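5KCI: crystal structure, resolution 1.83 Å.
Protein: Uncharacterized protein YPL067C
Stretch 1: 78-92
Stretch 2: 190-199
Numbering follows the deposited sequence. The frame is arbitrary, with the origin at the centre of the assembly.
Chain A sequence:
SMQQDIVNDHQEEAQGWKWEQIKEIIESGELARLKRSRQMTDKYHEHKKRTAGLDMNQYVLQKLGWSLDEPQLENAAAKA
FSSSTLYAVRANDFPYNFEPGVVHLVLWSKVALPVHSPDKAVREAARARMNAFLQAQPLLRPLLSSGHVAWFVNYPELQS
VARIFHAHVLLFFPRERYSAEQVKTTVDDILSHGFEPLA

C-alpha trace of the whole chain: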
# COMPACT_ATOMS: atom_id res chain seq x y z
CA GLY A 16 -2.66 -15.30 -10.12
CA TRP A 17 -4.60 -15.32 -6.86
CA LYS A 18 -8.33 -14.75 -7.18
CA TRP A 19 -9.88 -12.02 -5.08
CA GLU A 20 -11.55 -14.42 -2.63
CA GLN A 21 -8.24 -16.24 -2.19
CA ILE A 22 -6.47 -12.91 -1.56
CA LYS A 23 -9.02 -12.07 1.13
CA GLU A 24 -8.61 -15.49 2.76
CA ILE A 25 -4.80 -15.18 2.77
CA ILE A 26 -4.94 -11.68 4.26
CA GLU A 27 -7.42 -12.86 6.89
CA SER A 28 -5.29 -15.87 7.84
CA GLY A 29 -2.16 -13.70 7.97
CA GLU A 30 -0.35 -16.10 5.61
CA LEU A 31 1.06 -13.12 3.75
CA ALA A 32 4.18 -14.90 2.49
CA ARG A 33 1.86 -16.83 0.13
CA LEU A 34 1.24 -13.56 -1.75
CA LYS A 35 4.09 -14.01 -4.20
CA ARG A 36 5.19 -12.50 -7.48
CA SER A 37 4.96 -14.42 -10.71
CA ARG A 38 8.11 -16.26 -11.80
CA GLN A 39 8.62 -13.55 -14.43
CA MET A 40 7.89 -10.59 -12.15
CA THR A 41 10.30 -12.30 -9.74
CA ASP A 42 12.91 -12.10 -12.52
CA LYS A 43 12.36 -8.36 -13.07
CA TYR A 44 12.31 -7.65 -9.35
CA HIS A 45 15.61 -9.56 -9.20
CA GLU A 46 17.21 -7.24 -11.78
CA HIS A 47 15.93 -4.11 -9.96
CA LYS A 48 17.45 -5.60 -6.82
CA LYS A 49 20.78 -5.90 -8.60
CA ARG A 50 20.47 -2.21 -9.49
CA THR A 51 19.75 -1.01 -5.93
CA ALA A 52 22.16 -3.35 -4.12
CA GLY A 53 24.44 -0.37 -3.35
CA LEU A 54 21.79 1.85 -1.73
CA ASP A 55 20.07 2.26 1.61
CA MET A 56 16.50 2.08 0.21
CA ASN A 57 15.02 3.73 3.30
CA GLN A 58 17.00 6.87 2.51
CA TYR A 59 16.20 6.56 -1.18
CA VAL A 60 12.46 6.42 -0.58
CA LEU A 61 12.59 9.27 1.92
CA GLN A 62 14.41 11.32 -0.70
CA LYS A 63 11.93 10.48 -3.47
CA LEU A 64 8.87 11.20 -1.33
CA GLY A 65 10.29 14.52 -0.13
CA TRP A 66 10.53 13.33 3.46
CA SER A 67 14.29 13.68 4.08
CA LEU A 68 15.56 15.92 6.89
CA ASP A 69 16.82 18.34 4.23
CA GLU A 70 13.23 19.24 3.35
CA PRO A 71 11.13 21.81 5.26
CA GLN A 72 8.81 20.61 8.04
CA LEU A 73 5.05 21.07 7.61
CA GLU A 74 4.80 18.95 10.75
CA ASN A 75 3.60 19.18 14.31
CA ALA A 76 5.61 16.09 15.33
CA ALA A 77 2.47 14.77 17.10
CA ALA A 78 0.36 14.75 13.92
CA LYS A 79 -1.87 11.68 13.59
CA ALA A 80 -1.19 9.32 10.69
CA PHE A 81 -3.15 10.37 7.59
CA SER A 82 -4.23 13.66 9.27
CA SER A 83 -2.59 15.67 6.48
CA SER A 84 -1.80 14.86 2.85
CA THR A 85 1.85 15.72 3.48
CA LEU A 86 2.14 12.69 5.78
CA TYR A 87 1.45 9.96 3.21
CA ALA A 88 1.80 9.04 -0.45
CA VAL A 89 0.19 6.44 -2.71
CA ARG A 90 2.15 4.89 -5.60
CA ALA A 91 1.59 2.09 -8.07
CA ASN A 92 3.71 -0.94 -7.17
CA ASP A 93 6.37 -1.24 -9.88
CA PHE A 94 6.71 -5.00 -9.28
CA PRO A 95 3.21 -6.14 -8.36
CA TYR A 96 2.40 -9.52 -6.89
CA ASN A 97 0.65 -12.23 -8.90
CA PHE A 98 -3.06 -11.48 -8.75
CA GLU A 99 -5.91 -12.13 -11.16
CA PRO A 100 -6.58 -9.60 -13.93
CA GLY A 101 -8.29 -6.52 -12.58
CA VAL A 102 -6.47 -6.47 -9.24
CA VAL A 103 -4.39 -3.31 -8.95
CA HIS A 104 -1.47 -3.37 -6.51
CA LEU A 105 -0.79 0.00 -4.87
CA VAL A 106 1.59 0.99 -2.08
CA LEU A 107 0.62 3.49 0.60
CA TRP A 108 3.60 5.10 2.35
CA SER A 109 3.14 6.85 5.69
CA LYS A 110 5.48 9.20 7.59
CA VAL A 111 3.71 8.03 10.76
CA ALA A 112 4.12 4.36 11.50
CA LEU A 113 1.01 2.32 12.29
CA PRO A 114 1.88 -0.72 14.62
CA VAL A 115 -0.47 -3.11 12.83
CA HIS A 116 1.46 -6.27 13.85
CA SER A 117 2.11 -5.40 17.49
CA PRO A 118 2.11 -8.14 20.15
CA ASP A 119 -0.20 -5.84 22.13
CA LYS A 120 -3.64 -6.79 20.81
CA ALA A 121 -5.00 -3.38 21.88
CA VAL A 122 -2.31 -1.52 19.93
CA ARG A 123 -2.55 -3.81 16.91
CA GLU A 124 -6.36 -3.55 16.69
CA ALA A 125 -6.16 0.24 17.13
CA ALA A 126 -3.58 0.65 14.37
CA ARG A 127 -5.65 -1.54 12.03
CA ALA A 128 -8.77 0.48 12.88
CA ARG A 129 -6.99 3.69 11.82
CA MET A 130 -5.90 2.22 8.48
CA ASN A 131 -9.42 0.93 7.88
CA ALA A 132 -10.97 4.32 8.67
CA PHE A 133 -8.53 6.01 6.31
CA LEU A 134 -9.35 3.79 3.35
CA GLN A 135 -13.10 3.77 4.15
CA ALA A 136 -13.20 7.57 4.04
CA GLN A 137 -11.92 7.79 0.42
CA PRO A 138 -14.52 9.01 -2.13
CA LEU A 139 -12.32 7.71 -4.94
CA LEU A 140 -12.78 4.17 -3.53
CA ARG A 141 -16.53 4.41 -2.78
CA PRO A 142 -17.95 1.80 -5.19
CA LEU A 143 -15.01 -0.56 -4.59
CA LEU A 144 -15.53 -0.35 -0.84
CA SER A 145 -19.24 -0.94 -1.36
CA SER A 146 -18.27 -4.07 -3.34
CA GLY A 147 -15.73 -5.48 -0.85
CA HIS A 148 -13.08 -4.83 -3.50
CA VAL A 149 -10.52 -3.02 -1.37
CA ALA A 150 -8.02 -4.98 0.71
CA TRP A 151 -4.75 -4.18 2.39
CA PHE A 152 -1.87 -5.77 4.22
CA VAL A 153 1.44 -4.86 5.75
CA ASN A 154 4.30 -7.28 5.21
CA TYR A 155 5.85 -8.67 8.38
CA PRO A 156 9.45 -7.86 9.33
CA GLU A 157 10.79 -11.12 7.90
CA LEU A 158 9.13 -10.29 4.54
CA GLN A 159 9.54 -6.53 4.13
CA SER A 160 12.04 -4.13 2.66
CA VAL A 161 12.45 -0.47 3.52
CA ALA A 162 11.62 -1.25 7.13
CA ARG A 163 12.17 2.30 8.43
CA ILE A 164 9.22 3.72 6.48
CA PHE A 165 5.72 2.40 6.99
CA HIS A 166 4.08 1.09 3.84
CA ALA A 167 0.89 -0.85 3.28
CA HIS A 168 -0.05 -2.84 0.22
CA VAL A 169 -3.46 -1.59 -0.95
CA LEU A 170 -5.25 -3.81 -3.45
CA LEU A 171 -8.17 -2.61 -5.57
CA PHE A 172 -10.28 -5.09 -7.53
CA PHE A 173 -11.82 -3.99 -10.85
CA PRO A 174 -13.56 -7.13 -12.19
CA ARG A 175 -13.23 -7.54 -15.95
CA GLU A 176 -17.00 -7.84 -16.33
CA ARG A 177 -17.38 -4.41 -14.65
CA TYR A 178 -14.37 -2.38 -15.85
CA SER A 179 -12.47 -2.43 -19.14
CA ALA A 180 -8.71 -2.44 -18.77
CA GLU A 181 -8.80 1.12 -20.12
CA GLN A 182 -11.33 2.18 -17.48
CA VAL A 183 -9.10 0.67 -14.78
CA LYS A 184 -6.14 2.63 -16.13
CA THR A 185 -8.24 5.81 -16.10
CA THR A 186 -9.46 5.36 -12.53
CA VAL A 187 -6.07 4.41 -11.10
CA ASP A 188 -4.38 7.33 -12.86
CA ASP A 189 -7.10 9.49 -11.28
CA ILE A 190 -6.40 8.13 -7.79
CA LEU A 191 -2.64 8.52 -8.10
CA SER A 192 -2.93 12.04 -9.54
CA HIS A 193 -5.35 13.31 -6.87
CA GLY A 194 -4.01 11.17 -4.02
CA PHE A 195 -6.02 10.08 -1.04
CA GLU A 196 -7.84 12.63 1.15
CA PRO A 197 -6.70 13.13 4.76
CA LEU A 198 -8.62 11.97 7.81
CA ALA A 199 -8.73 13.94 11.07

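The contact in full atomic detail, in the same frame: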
# COMPACT_ATOMS: atom_id res chain seq x y z
N ALA A 78 1.45 14.93 14.88
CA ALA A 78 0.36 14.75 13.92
C ALA A 78 -0.03 13.28 13.80
O ALA A 78 0.83 12.40 13.74
CB ALA A 78 0.79 15.31 12.56
N LYS A 79 -1.34 13.02 13.80
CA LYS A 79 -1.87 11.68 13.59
C LYS A 79 -1.61 11.21 12.17
O LYS A 79 -1.64 12.01 11.23
CB LYS A 79 -3.39 11.64 13.87
CG LYS A 79 -3.80 11.47 15.34
CD LYS A 79 -5.32 11.71 15.54
CE LYS A 79 -6.18 10.55 15.04
NZ LYS A 79 -7.66 10.89 15.04
N ALA A 80 -1.36 9.91 12.01
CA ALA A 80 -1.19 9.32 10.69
C ALA A 80 -2.39 9.69 9.84
O ALA A 80 -3.51 9.74 10.34
CB ALA A 80 -1.08 7.80 10.82
N PHE A 81 -2.13 10.06 8.59
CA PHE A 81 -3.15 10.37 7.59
C PHE A 81 -3.92 11.67 7.88
O PHE A 81 -4.85 12.00 7.12
CB PHE A 81 -4.16 9.22 7.43
CG PHE A 81 -3.51 7.90 7.17
CD1 PHE A 81 -2.57 7.76 6.15
CD2 PHE A 81 -3.80 6.80 7.96
CE1 PHE A 81 -1.94 6.55 5.92
CE2 PHE A 81 -3.18 5.59 7.74
CZ PHE A 81 -2.25 5.46 6.73
N SER A 82 -3.54 12.43 8.92
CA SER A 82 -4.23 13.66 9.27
C SER A 82 -3.96 14.78 8.29
O SER A 82 -4.68 15.78 8.32
CB SER A 82 -3.79 14.15 10.65
OG SER A 82 -2.43 14.52 10.58
N SER A 83 -2.94 14.66 7.45
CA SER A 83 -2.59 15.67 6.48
C SER A 83 -1.99 14.99 5.26
O SER A 83 -1.27 14.00 5.41
CB SER A 83 -1.59 16.68 7.06
OG SER A 83 -1.09 17.51 6.05
N SER A 84 -2.28 15.50 4.06
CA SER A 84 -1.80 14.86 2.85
C SER A 84 -0.28 14.87 2.74
O SER A 84 0.29 14.08 1.97
CB SER A 84 -2.43 15.53 1.62
OG SER A 84 -2.03 16.88 1.47
N THR A 85 0.40 15.72 3.50
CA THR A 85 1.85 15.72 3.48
C THR A 85 2.46 14.54 4.21
O THR A 85 3.68 14.36 4.15
CB THR A 85 2.40 17.00 4.15
OG1 THR A 85 2.15 16.93 5.56
CG2 THR A 85 1.74 18.24 3.59
N LEU A 86 1.65 13.76 4.93
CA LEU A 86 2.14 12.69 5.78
C LEU A 86 2.05 11.32 5.11
O LEU A 86 2.41 10.32 5.75
CB LEU A 86 1.36 12.67 7.09
CG LEU A 86 1.53 13.90 8.00
CD1 LEU A 86 0.70 13.76 9.27
CD2 LEU A 86 2.99 14.11 8.37
N TYR A 87 1.56 11.25 3.87
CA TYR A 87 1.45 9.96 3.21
C TYR A 87 1.56 10.15 1.70
O TYR A 87 1.49 11.26 1.17
CB TYR A 87 0.13 9.26 3.59
CG TYR A 87 -1.10 10.08 3.30
CD1 TYR A 87 -1.71 10.08 2.04
CD2 TYR A 87 -1.67 10.86 4.29
CE1 TYR A 87 -2.86 10.84 1.80
CE2 TYR A 87 -2.80 11.63 4.05
CZ TYR A 87 -3.38 11.63 2.82
OH TYR A 87 -4.52 12.40 2.60
N ALA A 88 1.72 9.03 1.00
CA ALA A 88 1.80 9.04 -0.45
C ALA A 88 1.38 7.68 -0.98
O ALA A 88 1.74 6.65 -0.40
CB ALA A 88 3.21 9.39 -0.92
N VAL A 89 0.63 7.67 -2.07
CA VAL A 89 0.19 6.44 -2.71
C VAL A 89 0.88 6.34 -4.07
O VAL A 89 0.94 7.32 -4.83
CB VAL A 89 -1.34 6.37 -2.82
CG1 VAL A 89 -1.89 7.51 -3.61
CG2 VAL A 89 -1.77 5.04 -3.44
N ARG A 90 1.45 5.17 -4.35
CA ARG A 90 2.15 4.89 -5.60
C ARG A 90 1.68 3.56 -6.16
O ARG A 90 1.21 2.70 -5.42
CB ARG A 90 3.67 4.82 -5.39
CG ARG A 90 4.30 6.10 -4.90
CD ARG A 90 4.46 7.10 -6.02
NE ARG A 90 5.15 8.32 -5.62
CZ ARG A 90 4.57 9.36 -5.01
NH1 ARG A 90 3.28 9.32 -4.72
NH2 ARG A 90 5.29 10.43 -4.69
N ALA A 91 1.75 3.41 -7.48
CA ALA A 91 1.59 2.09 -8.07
C ALA A 91 2.81 1.24 -7.75
O ALA A 91 3.94 1.74 -7.78
CB ALA A 91 1.39 2.21 -9.59
N ASN A 92 2.59 -0.02 -7.38
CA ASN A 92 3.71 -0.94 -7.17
C ASN A 92 4.36 -1.25 -8.51
O ASN A 92 3.69 -1.71 -9.44
CB ASN A 92 3.26 -2.23 -6.49
CG ASN A 92 4.44 -3.06 -5.96
OD1 ASN A 92 5.50 -3.12 -6.58
ND2 ASN A 92 4.25 -3.71 -4.81
N ILE A 190 -6.74 8.28 -9.20
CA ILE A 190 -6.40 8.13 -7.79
C ILE A 190 -4.99 8.62 -7.53
O ILE A 190 -4.73 9.36 -6.57
CB ILE A 190 -6.56 6.66 -7.36
CG1 ILE A 190 -8.03 6.31 -7.32
CG2 ILE A 190 -5.90 6.41 -6.01
CD1 ILE A 190 -8.30 4.84 -7.41
N LEU A 191 -4.03 8.17 -8.33
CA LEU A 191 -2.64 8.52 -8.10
C LEU A 191 -2.38 10.01 -8.33
O LEU A 191 -1.51 10.59 -7.67
CB LEU A 191 -1.74 7.69 -9.02
CG LEU A 191 -1.82 6.17 -8.82
CD1 LEU A 191 -1.02 5.47 -9.91
CD2 LEU A 191 -1.30 5.79 -7.44
N SER A 192 -3.11 10.62 -9.26
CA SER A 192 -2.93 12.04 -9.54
C SER A 192 -3.50 12.88 -8.40
O SER A 192 -2.84 13.80 -7.92
CB SER A 192 -3.61 12.41 -10.86
OG SER A 192 -3.68 13.81 -11.01
N HIS A 193 -4.72 12.58 -7.96
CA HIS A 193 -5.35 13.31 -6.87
C HIS A 193 -4.77 12.93 -5.51
O HIS A 193 -4.69 13.79 -4.62
CB HIS A 193 -6.86 13.05 -6.86
CG HIS A 193 -7.57 13.59 -8.05
ND1 HIS A 193 -7.49 14.91 -8.43
CD2 HIS A 193 -8.39 12.99 -8.94
CE1 HIS A 193 -8.23 15.10 -9.51
NE2 HIS A 193 -8.79 13.95 -9.84
N GLY A 194 -4.38 11.68 -5.32
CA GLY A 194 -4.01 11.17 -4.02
C GLY A 194 -5.23 10.86 -3.16
O GLY A 194 -6.37 11.15 -3.50
N PHE A 195 -4.96 10.28 -2.00
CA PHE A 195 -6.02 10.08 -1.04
C PHE A 195 -6.24 11.35 -0.21
O PHE A 195 -5.34 12.16 -0.03
CB PHE A 195 -5.69 8.92 -0.12
CG PHE A 195 -5.77 7.57 -0.79
CD1 PHE A 195 -6.71 7.31 -1.79
CD2 PHE A 195 -4.92 6.55 -0.41
CE1 PHE A 195 -6.78 6.05 -2.38
CE2 PHE A 195 -4.99 5.31 -1.00
CZ PHE A 195 -5.92 5.05 -1.98
N GLU A 196 -7.46 11.49 0.32
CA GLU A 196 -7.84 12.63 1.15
C GLU A 196 -7.53 12.34 2.62
O GLU A 196 -7.69 11.21 3.08
CB GLU A 196 -9.32 12.93 1.01
CG GLU A 196 -9.75 13.30 -0.40
CD GLU A 196 -11.21 13.72 -0.46
OE1 GLU A 196 -11.94 13.50 0.53
OE2 GLU A 196 -11.63 14.26 -1.51
N PRO A 197 -7.11 13.36 3.36
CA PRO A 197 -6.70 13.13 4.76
C PRO A 197 -7.90 12.88 5.65
O PRO A 197 -9.05 13.16 5.31
CB PRO A 197 -5.99 14.44 5.14
CG PRO A 197 -6.57 15.46 4.25
CD PRO A 197 -6.85 14.74 2.94
N LEU A 198 -7.61 12.33 6.83
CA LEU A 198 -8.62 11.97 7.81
C LEU A 198 -8.21 12.54 9.17
O LEU A 198 -7.10 12.28 9.65
CB LEU A 198 -8.79 10.46 7.90
CG LEU A 198 -9.84 9.96 8.90
CD1 LEU A 198 -11.23 10.36 8.53
CD2 LEU A 198 -9.74 8.46 9.00
N ALA A 199 -9.08 13.34 9.77
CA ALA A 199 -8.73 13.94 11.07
C ALA A 199 -8.51 12.84 12.11
O ALA A 199 -9.13 11.78 12.02
CB ALA A 199 -9.82 14.90 11.53

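Val 89, in the strand formed by residues 87-91, lies at the apolar centre of the contact. Its CA-to-CB bond points toward the second stretch, where CG2 lies 4.1 Å from Leu 191 CD2 and 4.0 Å from Phe 195 CE2, while CG1 packs 4.2 Å from Gly 194 CA. Gly 194 leaves the helix with positive phi, a conformation that favours glycine, and the chain beyond it runs back past the start of the strand. Leu 191 reaches from the last helical turn along the strand, its CD1 meeting Ala 91 CB at 4.1 Å.

Tyr 87, two residues earlier, links this cluster to the polar contacts. Its CE1 packs 3.9 Å from Phe 195 CB, and its hydroxyl OH donates a 2.8 Å hydrogen bond to Phe 195 O. At the ring edge, Pro 197 CB lies 4.4 Å from Tyr 87 CE2.

Farther out, the backbones meet directly. Leu 198 N donates a nearly linear hydrogen bond to Phe 81 O (2.8 Å, 168°), and Ser 82 CA makes a CA-H...O contact with Leu 198 O at 3.2 Å. Phe 81 and Ser 82 belong to a type II turn closed by Ser 82 N to Lys 79 O (3.0 Å). At the margin, Lys 79 NZ forms a weak hydrogen bond with Ala 199 O (3.5 Å).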